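Local coordinates for protein papain-like protease (Human betacoronavirus 2c EMC/2012, PDB 4RNA) that probably cleaves the viral polyprotein as a papain-like cysteine protease and, as in related coronaviruses, removes ubiquitin and ubiquitin-like modifiers from host proteins, at residues A[33-36]-A[41-44]; A[26-31]-A[49-54]; A[9-12]-A[16-19]; A[76-79]-A[83-86]. All coordinates share one frame; numbering follows the deposited sequence.

Contact 1 of 4, residues A[33-36]-A[41-44]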
loop_
_atom_site.group_PDB
_atom_site.type_symbol
_atom_site.label_atom_id
_atom_site.label_comp_id
_atom_site.label_asym_id
_atom_site.label_seq_id
_atom_site.Cartn_x
_atom_site.Cartn_y
_atom_site.Cartn_z
ATOM N N GLY A 33 -4.915 6.067 24.992
ATOM C CA GLY A 33 -4.983 5.392 23.687
ATOM C C GLY A 33 -3.729 4.573 23.551
ATOM O O GLY A 33 -3.076 4.332 24.584
ATOM N N CYS A 34 -3.395 4.181 22.319
ATOM C CA CYS A 34 -2.213 3.381 22.015
ATOM C C CYS A 34 -1.004 4.319 22.081
ATOM O O CYS A 34 -0.947 5.318 21.352
ATOM C CB CYS A 34 -2.302 2.794 20.608
ATOM S SG CYS A 34 -0.793 1.844 20.234
ATOM N N VAL A 35 -0.050 3.989 22.942
ATOM C CA VAL A 35 1.074 4.927 23.177
ATOM C C VAL A 35 2.396 4.188 23.166
ATOM O O VAL A 35 2.529 3.062 23.704
ATOM C CB VAL A 35 0.953 5.694 24.542
ATOM C CG1 VAL A 35 -0.079 6.808 24.492
ATOM C CG2 VAL A 35 0.642 4.716 25.651
ATOM N N PHE A 36 3.390 4.850 22.595
ATOM C CA PHE A 36 4.747 4.233 22.570
ATOM C C PHE A 36 5.658 5.104 23.417
ATOM O O PHE A 36 5.539 6.351 23.415
ATOM C CB PHE A 36 5.314 4.219 21.141
ATOM C CG PHE A 36 4.762 3.108 20.291
ATOM C CD1 PHE A 36 3.433 3.078 19.977
ATOM C CD2 PHE A 36 5.594 2.016 19.919
ATOM C CE1 PHE A 36 2.902 2.038 19.201
ATOM C CE2 PHE A 36 5.090 0.979 19.134
ATOM C CZ PHE A 36 3.733 0.986 18.802
ATOM N N ASP A 41 5.480 -0.268 22.744
ATOM C CA ASP A 41 4.070 -0.034 22.978
ATOM C C ASP A 41 3.786 -0.341 24.457
ATOM O O ASP A 41 3.896 -1.503 24.899
ATOM C CB ASP A 41 3.235 -0.968 22.111
ATOM C CG ASP A 41 1.738 -0.680 22.194
ATOM O OD1 ASP A 41 1.211 -0.033 23.140
ATOM O OD2 ASP A 41 1.031 -1.066 21.238
ATOM N N ILE A 42 3.434 0.692 25.211
ATOM C CA ILE A 42 3.135 0.561 26.645
ATOM C C ILE A 42 1.657 0.703 26.995
ATOM O O ILE A 42 1.289 0.884 28.169
ATOM C CB ILE A 42 4.075 1.490 27.478
ATOM C CG1 ILE A 42 3.821 2.961 27.104
ATOM C CG2 ILE A 42 5.528 1.163 27.189
ATOM C CD1 ILE A 42 4.291 3.998 28.128
ATOM N N SER A 43 0.780 0.613 25.984
ATOM C CA SER A 43 -0.672 0.889 26.127
ATOM C C SER A 43 -1.315 0.129 27.287
ATOM O O SER A 43 -2.170 0.643 27.956
ATOM C CB SER A 43 -1.489 0.538 24.861
ATOM O OG SER A 43 -0.926 1.162 23.699
ATOM N N ASP A 44 -0.905 -1.115 27.450
ATOM C CA ASP A 44 -1.547 -2.013 28.400
ATOM C C ASP A 44 -0.814 -2.103 29.741
ATOM O O ASP A 44 -1.027 -3.050 30.510
ATOM C CB ASP A 44 -1.757 -3.396 27.748
ATOM C CG ASP A 44 -2.901 -3.377 26.736
ATOM O OD1 ASP A 44 -3.967 -2.721 26.950
ATOM O OD2 ASP A 44 -2.732 -4.021 25.699
#
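One face of the Phe36 ring is taken by Asp41, whose CA sits over the middle of the ring and whose CB makes a CH-pi contact 4.1 Å from the ring centroid. The Asp41 carboxylate follows the ring in a loose stack, its plane turned 30° from that of the aromatic. Tyr86 meets Phe36 edge-to-face and the His83 ring also packs against it, so a large hydrophobic residue suits this junction with helix 81-92. Asp41 stands with CG anti to its backbone N (chi1 -174°), which carries the carboxylate forward along the chain toward Ser43. There OD1 takes two donors: Ser43 N at 2.9 Å, close to the line of the C-O bond, and Ser43 OG at 2.5 Å on the syn lone pair. The first of these closes an Asx turn. While donating a hydrogen bond to Asp41 OD1, Ser43 OG accepts from Val35 N at 3.1 Å, and a small hydroxyl suits a relay between a carboxylate and a strand N-H. Phe36 and Asp41 form an antiparallel non-hydrogen-bonded pair at the margin of the five-stranded sheet in the ubiquitin-like N-terminal domain. Next to it, Ile42 N donates to Val35 O at 3.0 Å, while Val35 CG2 lies 3.9 Å from Ile42 CG1; these branched aliphatic side chains also rest on Tyr28 of helix 28-31. The sulfur of Cys34 fits beside the carboxylate, SG being 3.6 Å from Asp41 OD2. Gly33, with a strongly positive phi of 151°, takes a backbone shape in which a CB would strike the preceding carbonyl.

Contact 2 of 4, residues A[26-31]-A[49-54]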
loop_
_atom_site.group_PDB
_atom_site.type_symbol
_atom_site.label_atom_id
_atom_site.label_comp_id
_atom_site.label_asym_id
_atom_site.label_seq_id
_atom_site.Cartn_x
_atom_site.Cartn_y
_atom_site.Cartn_z
ATOM N N ASN A 26 -5.920 3.107 36.020
ATOM C CA ASN A 26 -6.200 2.503 34.711
ATOM C C ASN A 26 -4.961 2.412 33.801
ATOM O O ASN A 26 -3.951 3.083 34.020
ATOM C CB ASN A 26 -7.248 3.328 33.993
ATOM C CG ASN A 26 -8.508 3.508 34.798
ATOM O OD1 ASN A 26 -9.602 3.270 34.293
ATOM N ND2 ASN A 26 -8.368 3.950 36.040
ATOM N N THR A 27 -5.054 1.618 32.748
ATOM C CA THR A 27 -3.983 1.600 31.733
ATOM C C THR A 27 -3.913 2.884 30.924
ATOM O O THR A 27 -4.892 3.661 30.853
ATOM C CB THR A 27 -4.234 0.515 30.703
ATOM O OG1 THR A 27 -5.543 0.712 30.170
ATOM C CG2 THR A 27 -4.055 -0.851 31.369
ATOM N N TYR A 28 -2.761 3.063 30.266
ATOM C CA TYR A 28 -2.619 4.126 29.245
ATOM C C TYR A 28 -3.707 4.022 28.181
ATOM O O TYR A 28 -4.398 5.006 27.825
ATOM C CB TYR A 28 -1.274 3.962 28.588
ATOM C CG TYR A 28 -0.165 4.590 29.349
ATOM C CD1 TYR A 28 -0.008 5.974 29.351
ATOM C CD2 TYR A 28 0.766 3.803 30.070
ATOM C CE1 TYR A 28 1.043 6.582 30.027
ATOM C CE2 TYR A 28 1.819 4.403 30.760
ATOM C CZ TYR A 28 1.931 5.790 30.738
ATOM O OH TYR A 28 2.925 6.434 31.420
ATOM N N ARG A 29 -3.907 2.785 27.699
ATOM C CA ARG A 29 -4.977 2.551 26.728
ATOM C C ARG A 29 -6.336 3.080 27.186
ATOM O O ARG A 29 -6.988 3.875 26.466
ATOM C CB ARG A 29 -5.075 1.072 26.363
ATOM C CG ARG A 29 -6.184 0.871 25.305
ATOM C CD ARG A 29 -6.700 -0.563 25.174
ATOM N NE ARG A 29 -5.621 -1.498 24.976
ATOM C CZ ARG A 29 -5.343 -2.066 23.805
ATOM N NH1 ARG A 29 -6.081 -1.780 22.718
ATOM N NH2 ARG A 29 -4.360 -2.969 23.739
ATOM N N SER A 30 -6.758 2.719 28.401
ATOM C CA SER A 30 -8.054 3.194 28.923
ATOM C C SER A 30 -8.090 4.692 29.119
ATOM O O SER A 30 -9.132 5.322 28.902
ATOM C CB SER A 30 -8.408 2.557 30.266
ATOM O OG SER A 30 -8.018 1.202 30.242
ATOM N N GLN A 31 -6.957 5.273 29.516
ATOM C CA GLN A 31 -6.940 6.726 29.784
ATOM C C GLN A 31 -6.752 7.594 28.558
ATOM O O GLN A 31 -7.255 8.777 28.487
ATOM C CB GLN A 31 -5.819 6.994 30.806
ATOM C CG GLN A 31 -6.113 6.324 32.173
ATOM C CD GLN A 31 -5.248 6.900 33.272
ATOM O OE1 GLN A 31 -5.405 8.088 33.656
ATOM N NE2 GLN A 31 -4.290 6.134 33.710
ATOM N N GLU A 49 4.902 6.725 38.480
ATOM C CA GLU A 49 5.576 7.976 38.935
ATOM C C GLU A 49 6.806 8.248 38.062
ATOM O O GLU A 49 7.101 9.396 37.720
ATOM C CB GLU A 49 6.034 7.922 40.415
ATOM C CG GLU A 49 4.969 7.693 41.487
ATOM C CD GLU A 49 4.793 6.214 41.870
ATOM O OE1 GLU A 49 5.422 5.759 42.873
ATOM O OE2 GLU A 49 4.026 5.503 41.164
ATOM N N LYS A 50 7.507 7.177 37.692
ATOM C CA LYS A 50 8.741 7.284 36.923
ATOM C C LYS A 50 8.597 8.007 35.569
ATOM O O LYS A 50 9.507 8.741 35.159
ATOM C CB LYS A 50 9.433 5.906 36.870
ATOM C CG LYS A 50 10.123 5.634 38.222
ATOM C CD LYS A 50 10.150 4.201 38.748
ATOM C CE LYS A 50 10.551 4.248 40.225
ATOM N NZ LYS A 50 11.446 3.135 40.657
ATOM N N GLN A 51 7.438 7.886 34.917
ATOM C CA GLN A 51 7.260 8.575 33.642
ATOM C C GLN A 51 6.665 9.967 33.724
ATOM O O GLN A 51 6.378 10.563 32.677
ATOM C CB GLN A 51 6.519 7.733 32.576
ATOM C CG GLN A 51 5.262 7.016 33.020
ATOM C CD GLN A 51 5.393 5.490 33.063
ATOM O OE1 GLN A 51 4.386 4.780 33.136
ATOM N NE2 GLN A 51 6.621 4.986 33.027
ATOM N N ASN A 52 6.506 10.513 34.928
ATOM C CA ASN A 52 6.013 11.916 35.091
ATOM C C ASN A 52 6.910 12.928 34.381
ATOM O O ASN A 52 8.132 12.834 34.422
ATOM C CB ASN A 52 5.895 12.251 36.578
ATOM C CG ASN A 52 5.388 13.657 36.829
ATOM O OD1 ASN A 52 4.237 13.996 36.526
ATOM N ND2 ASN A 52 6.245 14.483 37.447
ATOM N N GLY A 53 6.323 13.891 33.666
ATOM C CA GLY A 53 7.142 14.795 32.880
ATOM C C GLY A 53 7.752 14.290 31.580
ATOM O O GLY A 53 8.330 15.080 30.837
ATOM N N HIS A 54 7.638 12.992 31.292
ATOM C CA HIS A 54 8.127 12.410 30.013
ATOM C C HIS A 54 7.181 12.603 28.842
ATOM O O HIS A 54 5.973 12.892 29.015
ATOM C CB HIS A 54 8.428 10.933 30.177
ATOM C CG HIS A 54 9.703 10.666 30.907
ATOM N ND1 HIS A 54 10.870 10.414 30.265
ATOM C CD2 HIS A 54 9.990 10.651 32.270
ATOM C CE1 HIS A 54 11.845 10.212 31.175
ATOM N NE2 HIS A 54 11.309 10.363 32.403
#
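Across the contact, the polar link is a single hydrogen bond from the Tyr28 hydroxyl to the side-chain carbonyl of Gln51, with OH and OE1 2.8 Å apart. The two side chains come from opposite directions, and OE1 lies at the edge of the phenol, in the plane of the ring, with ring and amide planes 38° apart. Tyr28 OH is modelled too tightly against its neighbour, so the exact length is uncertain. Gln51 reaches the hydroxyl by bending at chi2 (-111°), which turns its amide toward the tyrosine.

Apolar packing surrounds the shaft of Tyr28. Leu22 of strand 18-23, together with Ile42 and Pro47, touches the buried side chain, and Gln51 lies against Ile6 of strand 5-11.

Local bonds shape both ends. Thr27 is the N-cap of helix 28-31: its OG1 accepts from Ser30 N at 2.9 Å, a task suited to a short hydroxyl side chain. Gln31 NE2 meets Asn26 O at 3.1 Å, from well above the carbonyl plane. On the other side, the 3-10 segment 49-51 runs into a type II beta turn from Gln51 to His54, closed by His54 N to Gln51 O at 3.1 Å. Gly53 occupies its third position with positive phi (75°), where a residue without a side chain fits readily.

Gln51 OE1 also accepts from Asp48 N, so if the tyrosine bond holds, two donors would limit rotation of the amide. Because phenol and amide are both neutral, this bridge of the ubiquitin-like domain should depend little on ionisation near neutral pH.

Contact 3 of 4, residues A[9-12]-A[16-19]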
loop_
_atom_site.group_PDB
_atom_site.type_symbol
_atom_site.label_atom_id
_atom_site.label_comp_id
_atom_site.label_asym_id
_atom_site.label_seq_id
_atom_site.Cartn_x
_atom_site.Cartn_y
_atom_site.Cartn_z
ATOM N N LEU A 9 3.734 14.460 28.379
ATOM C CA LEU A 9 3.609 15.292 27.169
ATOM C C LEU A 9 3.344 14.298 26.025
ATOM O O LEU A 9 4.092 13.323 25.799
ATOM C CB LEU A 9 4.910 16.071 26.883
ATOM C CG LEU A 9 5.289 17.177 27.913
ATOM C CD1 LEU A 9 6.654 17.786 27.588
ATOM C CD2 LEU A 9 4.257 18.267 28.019
ATOM N N VAL A 10 2.270 14.538 25.338
ATOM C CA VAL A 10 1.830 13.653 24.287
ATOM C C VAL A 10 2.087 14.268 22.925
ATOM O O VAL A 10 1.664 15.422 22.650
ATOM C CB VAL A 10 0.343 13.275 24.544
ATOM C CG1 VAL A 10 -0.173 12.415 23.410
ATOM C CG2 VAL A 10 0.283 12.408 25.862
ATOM N N THR A 11 2.683 13.500 22.018
ATOM C CA THR A 11 2.910 14.065 20.667
ATOM C C THR A 11 2.664 12.979 19.597
ATOM O O THR A 11 2.754 11.773 19.871
ATOM C CB THR A 11 4.370 14.647 20.575
ATOM O OG1 THR A 11 4.636 15.241 19.315
ATOM C CG2 THR A 11 5.422 13.418 20.688
ATOM N N VAL A 12 2.347 13.400 18.396
ATOM C CA VAL A 12 2.422 12.523 17.211
ATOM C C VAL A 12 3.551 12.902 16.246
ATOM O O VAL A 12 3.844 12.182 15.254
ATOM C CB VAL A 12 1.102 12.454 16.421
ATOM C CG1 VAL A 12 -0.071 12.076 17.292
ATOM C CG2 VAL A 12 0.804 13.782 15.643
ATOM N N ASN A 16 4.932 19.155 18.322
ATOM C CA ASN A 16 3.777 19.655 19.058
ATOM C C ASN A 16 3.405 18.687 20.180
ATOM O O ASN A 16 3.378 17.447 19.965
ATOM C CB ASN A 16 2.599 19.879 18.125
ATOM C CG ASN A 16 2.929 20.843 17.038
ATOM O OD1 ASN A 16 2.761 22.052 17.222
ATOM N ND2 ASN A 16 3.332 20.325 15.860
ATOM N N PHE A 17 3.213 19.250 21.384
ATOM C CA PHE A 17 3.012 18.470 22.607
ATOM C C PHE A 17 1.803 18.982 23.355
ATOM O O PHE A 17 1.540 20.199 23.365
ATOM C CB PHE A 17 4.247 18.473 23.518
ATOM C CG PHE A 17 5.450 17.840 22.900
ATOM C CD1 PHE A 17 6.247 18.551 22.035
ATOM C CD2 PHE A 17 5.811 16.490 23.192
ATOM C CE1 PHE A 17 7.367 18.007 21.444
ATOM C CE2 PHE A 17 6.949 15.950 22.589
ATOM C CZ PHE A 17 7.724 16.680 21.723
ATOM N N ARG A 18 1.004 18.065 23.885
ATOM C CA ARG A 18 -0.043 18.436 24.831
ATOM C C ARG A 18 0.178 17.771 26.110
ATOM O O ARG A 18 0.669 16.571 26.159
ATOM C CB ARG A 18 -1.483 18.178 24.335
ATOM C CG ARG A 18 -1.788 16.757 24.065
ATOM C CD ARG A 18 -3.277 16.497 23.845
ATOM N NE ARG A 18 -3.425 15.172 23.225
ATOM C CZ ARG A 18 -4.258 14.220 23.605
ATOM N NH1 ARG A 18 -5.063 14.412 24.636
ATOM N NH2 ARG A 18 -4.293 13.087 22.917
ATOM N N THR A 19 -0.148 18.521 27.155
ATOM C CA THR A 19 -0.011 17.985 28.490
ATOM C C THR A 19 -1.273 17.224 28.896
ATOM O O THR A 19 -2.358 17.723 28.846
ATOM C CB THR A 19 0.330 19.024 29.557
ATOM O OG1 THR A 19 1.504 19.717 29.142
ATOM C CG2 THR A 19 0.560 18.272 30.939
HETATM O O HOH W 1 1.385 16.217 18.211
#
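With chi1 at -178°, Thr11 swings its hydroxyl across to the residues leading into strand 18-23, where OG1 donates to Asn16 O at 2.6 Å, and the same rotation sets CG2 on the Phe17 ring, beside CB, which the backbone already holds over the face. Phe17, its CG anti to the carbonyl carbon (chi1 -63°), runs alongside Thr11 in the same direction. Thr11 CB lies 3.8 Å from the ring centroid, displaced toward the rim, and CG2 comes to 3.5 Å from CE2. A threonine can thus serve both a polar and an aromatic neighbour. Leu9 CB adds an apolar contact with Phe17 CD2 at 3.8 Å.

Val10 and Arg18 form an antiparallel hydrogen-bonded pair, Val10 N to Arg18 O at 2.7 Å and Arg18 N to Val10 O at 3.0 Å; beside it Leu9 and Thr19 form a non-hydrogen-bonded pair. Near the turn, one water joins Val12 N to Asn16 O.

Thr11 OG1 also accepts from Asp13 N and Gly14 N, pinning the turn of this beta hairpin. Its strand 18-23 is outermost in the sheet within the chain, and strand 5-11 lies between it and strand 55-58. Arg18 pairs with Glu66 of helix 64-74 and makes a cation-pi contact with Tyr226 of the second subunit.

Contact 4 of 4, residues A[76-79]-A[83-86]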
loop_
_atom_site.group_PDB
_atom_site.type_symbol
_atom_site.label_atom_id
_atom_site.label_comp_id
_atom_site.label_asym_id
_atom_site.label_seq_id
_atom_site.Cartn_x
_atom_site.Cartn_y
_atom_site.Cartn_z
ATOM N N PRO A 76 -1.609 12.515 4.100
ATOM C CA PRO A 76 -2.769 11.696 4.494
ATOM C C PRO A 76 -2.348 10.221 4.572
ATOM O O PRO A 76 -1.708 9.672 3.656
ATOM C CB PRO A 76 -3.788 11.946 3.367
ATOM C CG PRO A 76 -2.958 12.311 2.168
ATOM C CD PRO A 76 -1.683 12.958 2.687
ATOM N N VAL A 77 -2.600 9.602 5.697
ATOM C CA VAL A 77 -2.147 8.232 5.896
ATOM C C VAL A 77 -3.365 7.568 6.454
ATOM O O VAL A 77 -4.256 8.290 6.872
ATOM C CB VAL A 77 -0.996 8.200 6.875
ATOM C CG1 VAL A 77 0.266 8.700 6.176
ATOM C CG2 VAL A 77 -1.318 9.046 8.136
ATOM N N ASP A 78 -3.419 6.234 6.407
ATOM C CA ASP A 78 -4.478 5.426 7.006
ATOM C C ASP A 78 -4.307 5.340 8.543
ATOM O O ASP A 78 -3.229 5.602 9.078
ATOM C CB ASP A 78 -4.480 3.996 6.431
ATOM C CG ASP A 78 -3.511 3.078 7.115
ATOM O OD1 ASP A 78 -2.305 3.115 6.736
ATOM O OD2 ASP A 78 -3.939 2.274 8.021
ATOM N N PRO A 79 -5.378 4.956 9.246
ATOM C CA PRO A 79 -5.441 5.144 10.673
ATOM C C PRO A 79 -4.498 4.192 11.343
ATOM O O PRO A 79 -4.137 4.420 12.497
ATOM C CB PRO A 79 -6.904 4.811 11.024
ATOM C CG PRO A 79 -7.496 4.142 9.841
ATOM C CD PRO A 79 -6.660 4.503 8.653
ATOM N N HIS A 83 0.854 3.358 14.222
ATOM C CA HIS A 83 1.246 2.079 14.919
ATOM C C HIS A 83 2.252 1.351 14.093
ATOM O O HIS A 83 3.202 0.655 14.632
ATOM C CB HIS A 83 0.059 1.159 15.225
ATOM C CG HIS A 83 0.480 -0.064 16.079
ATOM N ND1 HIS A 83 0.821 -1.258 15.528
ATOM C CD2 HIS A 83 0.672 -0.201 17.464
ATOM C CE1 HIS A 83 1.205 -2.127 16.514
ATOM N NE2 HIS A 83 1.113 -1.478 17.695
ATOM N N ARG A 84 1.979 1.248 12.808
ATOM C CA ARG A 84 2.946 0.485 11.938
ATOM C C ARG A 84 4.345 1.112 11.831
ATOM O O ARG A 84 5.338 0.451 11.987
ATOM C CB ARG A 84 2.354 0.184 10.551
ATOM C CG ARG A 84 1.126 -0.762 10.606
ATOM C CD ARG A 84 0.500 -1.042 9.211
ATOM N NE ARG A 84 0.053 0.200 8.505
ATOM C CZ ARG A 84 0.696 0.774 7.500
ATOM N NH1 ARG A 84 1.891 0.330 7.079
ATOM N NH2 ARG A 84 0.194 1.906 6.966
ATOM N N PHE A 85 4.411 2.419 11.647
ATOM C CA PHE A 85 5.676 3.120 11.607
ATOM C C PHE A 85 6.455 2.992 12.931
ATOM O O PHE A 85 7.660 2.665 12.916
ATOM C CB PHE A 85 5.412 4.643 11.235
ATOM C CG PHE A 85 6.643 5.489 11.394
ATOM C CD1 PHE A 85 7.833 5.110 10.753
ATOM C CD2 PHE A 85 6.615 6.664 12.153
ATOM C CE1 PHE A 85 8.977 5.866 10.900
ATOM C CE2 PHE A 85 7.767 7.457 12.292
ATOM C CZ PHE A 85 8.945 7.049 11.655
ATOM N N TYR A 86 5.753 3.083 14.084
ATOM C CA TYR A 86 6.481 3.105 15.299
ATOM C C TYR A 86 6.984 1.706 15.498
ATOM O O TYR A 86 8.125 1.608 15.887
ATOM C CB TYR A 86 5.655 3.455 16.560
ATOM C CG TYR A 86 5.076 4.898 16.609
ATOM C CD1 TYR A 86 5.700 5.949 15.925
ATOM C CD2 TYR A 86 3.967 5.177 17.394
ATOM C CE1 TYR A 86 5.165 7.246 15.976
ATOM C CE2 TYR A 86 3.431 6.485 17.452
ATOM C CZ TYR A 86 4.052 7.489 16.742
ATOM O OH TYR A 86 3.449 8.762 16.817
HETATM O O HOH W 2 -1.852 4.296 14.012
#
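Arg84 NH2 and Asp78 OD1 form a salt bridge of 2.8 Å, the oxygen lying at the edge of the guanidinium, close to its plane. OD1 offers its syn lone pair, and the carboxylate and guanidinium planes are only 19° apart, although the N-H...O angle of 141° shows a somewhat bent bond. The side chains themselves cross at about a right angle. Arginine reaches the loop through a bend at chi3 (-58°).

Thr80 knits the two charged groups further, because its hydroxyl is bonded both to Asp78 OD2 and to Arg84 NE. Asp78 also caps a backbone N just past its own segment, a place suited to a short acid side chain that can turn back on the start of helix 81-92. At the far end of the guanidinium, Arg84 NH1 donates to Ala156 O, so each of the three arginine nitrogens has a partner.

A water links the backbones, 2.7 Å from Pro79 O and accepting from His83 N at 2.9 Å. Proline, with no N-H of its own, fits the turn before the helix.

Between the two segments themselves little packs beyond these polar bonds. Arg170 of the second subunit touches both Asp78 and Arg84. Within the helical thumb, the loop after helix 64-74 is fastened to the first turns of helix 81-92, while Val77 and Phe85 lean on helix 148-158.

In the fold
From the N terminus, contact 3 comes first, closing the tight hairpin between strands 5-11 and 18-23. The chain then enters helix 28-31, where contact 2 opens; before it closes at residues 49-54, contact 1 opens and shuts within that larger loop, with Arg29 reaching Asp44 to tie the two together. Contact 2 returns to the sheet by a probable bond from Leu9 N to His54 O. Contact 4 follows in series, closing a short loop into helix 81-92. Contacts 1 to 3 lie in the ubiquitin-like domain, whereas contact 4 belongs to the thumb; His83 and Tyr86 pack on Phe36, joining the two.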